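Local coordinates for protein autolysin E (Staphylococcus aureus, PDB 4PI8) that probably hydrolyses the glycan strands of bacterial cell-wall peptidoglycan as a lysozyme-clan glycosidase, and here holds a NAG-NAM disaccharide as a catalytic mutant, at residues A[61-65]-A[215-220]. The protein carries 1 engineered substitution. Residues are numbered along the deposited sequence; the frame is centred on the assembly and turned at random.
Sequences EKVPM and FGIKKD
Met-65 lays its terminal methyl over one face of the Phe-215 ring, a CH-pi contact in which CE sits 4.0 Å from the ring centroid and 25° off the normal. Met-65 SD approaches the same ring obliquely, 4.2 Å from the Phe-215 centroid, and makes the Met-aromatic contact. Bends at both chi2 and chi3 fold the thioether back onto the ring. The contact joins two loops of this helix-rich, lysozyme-clan fold, one leading into helix 67-74 and the other leaving helix 200-215; their end-to-end directions differ by 171°, so they run nearly antiparallel. Gly-216, with positive phi, turns the chain out of the latter helix. Beyond it, Ile-217 spreads its two branches: CD1 lies 4.0 Å from Met-65 SD and also meets the carbonyl O of Pro-64, the centre of an inverse gamma turn, while CG2 packs at 3.8 Å against Val-63 CG1. Ile-99 of helix 98-108 and Tyr-212 of helix 200-215 border this apolar patch. At the other end the Asp-220 carboxylate lies against the aliphatic part of Glu-61, and the two acid groups are not in contact. Their carboxylate planes are 59° apart and the bend at chi2 turns the Glu-61 carboxylate off to one side, leaving OE1 5.3 Å from Asp-220 OD1, whereas Asp-220 OD2 comes within 3.1 Å of Glu-61 CB.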
loop_
_atom_site.group_PDB
_atom_site.type_symbol
_atom_site.label_atom_id
_atom_site.label_comp_id
_atom_site.label_asym_id
_atom_site.label_seq_id
_atom_site.Cartn_x
_atom_site.Cartn_y
_atom_site.Cartn_z
ATOM N N GLU A 61 -11.177 5.226 7.064
ATOM C CA GLU A 61 -12.557 5.695 6.872
ATOM C C GLU A 61 -12.985 5.366 5.451
ATOM O O GLU A 61 -12.327 5.748 4.451
ATOM C CB GLU A 61 -12.690 7.189 7.069
ATOM C CG GLU A 61 -12.360 7.822 8.428
ATOM C CD GLU A 61 -12.889 7.081 9.642
ATOM O OE1 GLU A 61 -13.904 6.346 9.561
ATOM O OE2 GLU A 61 -12.250 7.258 10.710
ATOM N N LYS A 62 -14.151 4.784 5.375
ATOM C CA LYS A 62 -14.741 4.299 4.129
ATOM C C LYS A 62 -15.250 5.416 3.282
ATOM O O LYS A 62 -15.440 6.560 3.777
ATOM C CB LYS A 62 -15.828 3.357 4.437
ATOM C CG LYS A 62 -15.335 2.159 5.240
ATOM C CD LYS A 62 -16.425 1.149 5.530
ATOM C CE LYS A 62 -17.398 1.699 6.564
ATOM N NZ LYS A 62 -18.427 0.697 6.893
ATOM N N VAL A 63 -15.441 5.126 2.004
ATOM C CA VAL A 63 -15.940 6.119 1.081
ATOM C C VAL A 63 -17.196 5.589 0.365
ATOM O O VAL A 63 -17.356 4.385 0.130
ATOM C CB VAL A 63 -14.908 6.623 0.055
ATOM C CG1 VAL A 63 -13.864 7.465 0.752
ATOM C CG2 VAL A 63 -14.315 5.486 -0.725
ATOM N N PRO A 64 -18.103 6.503 -0.005
ATOM C CA PRO A 64 -19.344 6.149 -0.654
ATOM C C PRO A 64 -19.154 5.919 -2.128
ATOM O O PRO A 64 -19.372 6.795 -2.956
ATOM C CB PRO A 64 -20.240 7.373 -0.351
ATOM C CG PRO A 64 -19.326 8.521 -0.350
ATOM C CD PRO A 64 -18.064 7.952 0.330
ATOM N N MET A 65 -18.743 4.710 -2.448
ATOM C CA MET A 65 -18.526 4.248 -3.822
ATOM C C MET A 65 -19.335 3.011 -4.046
ATOM O O MET A 65 -19.141 2.014 -3.373
ATOM C CB MET A 65 -17.020 3.949 -4.090
ATOM C CG MET A 65 -16.170 5.198 -4.137
ATOM S SD MET A 65 -16.264 6.136 -5.686
ATOM C CE MET A 65 -15.279 5.043 -6.702
ATOM N N PHE A 215 -15.123 11.368 -8.758
ATOM C CA PHE A 215 -16.437 11.044 -8.187
ATOM C C PHE A 215 -16.933 12.107 -7.223
ATOM O O PHE A 215 -18.030 11.968 -6.672
ATOM C CB PHE A 215 -16.377 9.642 -7.578
ATOM C CG PHE A 215 -16.195 8.566 -8.610
ATOM C CD1 PHE A 215 -17.238 8.203 -9.466
ATOM C CD2 PHE A 215 -14.972 8.023 -8.837
ATOM C CE1 PHE A 215 -17.018 7.220 -10.439
ATOM C CE2 PHE A 215 -14.750 7.059 -9.820
ATOM C CZ PHE A 215 -15.804 6.648 -10.606
ATOM N N GLY A 216 -16.150 13.125 -6.938
ATOM C CA GLY A 216 -16.578 14.182 -6.034
ATOM C C GLY A 216 -16.604 13.735 -4.591
ATOM O O GLY A 216 -17.507 14.099 -3.802
ATOM N N ILE A 217 -15.618 12.943 -4.209
ATOM C CA ILE A 217 -15.557 12.419 -2.842
ATOM C C ILE A 217 -14.908 13.431 -1.891
ATOM O O ILE A 217 -13.887 14.047 -2.187
ATOM C CB ILE A 217 -14.750 11.082 -2.826
ATOM C CG1 ILE A 217 -15.275 10.048 -3.835
ATOM C CG2 ILE A 217 -14.752 10.471 -1.429
ATOM C CD1 ILE A 217 -16.696 9.594 -3.650
ATOM N N LYS A 218 -15.473 13.540 -0.700
ATOM C CA LYS A 218 -14.897 14.399 0.338
ATOM C C LYS A 218 -13.778 13.698 1.109
ATOM O O LYS A 218 -13.957 12.578 1.543
ATOM C CB LYS A 218 -15.997 14.809 1.324
ATOM C CG LYS A 218 -15.668 16.101 2.060
ATOM C CD LYS A 218 -16.322 16.250 3.434
ATOM C CE LYS A 218 -15.831 17.528 4.130
ATOM N NZ LYS A 218 -14.334 17.599 4.143
ATOM N N LYS A 219 -12.699 14.405 1.332
ATOM C CA LYS A 219 -11.537 13.916 2.111
ATOM C C LYS A 219 -11.882 13.773 3.586
ATOM O O LYS A 219 -12.618 14.607 4.115
ATOM C CB LYS A 219 -10.389 14.910 1.992
ATOM C CG LYS A 219 -9.753 14.950 0.626
ATOM C CD LYS A 219 -8.492 15.798 0.607
ATOM C CE LYS A 219 -8.819 17.283 0.551
ATOM N NZ LYS A 219 -7.752 18.131 1.169
ATOM N N ASP A 220 -11.334 12.742 4.246
ATOM C CA ASP A 220 -11.462 12.525 5.674
ATOM C C ASP A 220 -10.315 13.284 6.333
ATOM O O ASP A 220 -9.675 14.160 5.735
ATOM C CB ASP A 220 -11.416 10.986 5.988
ATOM C CG ASP A 220 -12.774 10.252 5.701
ATOM O OD1 ASP A 220 -13.804 10.582 6.386
ATOM O OD2 ASP A 220 -12.817 9.312 4.812
#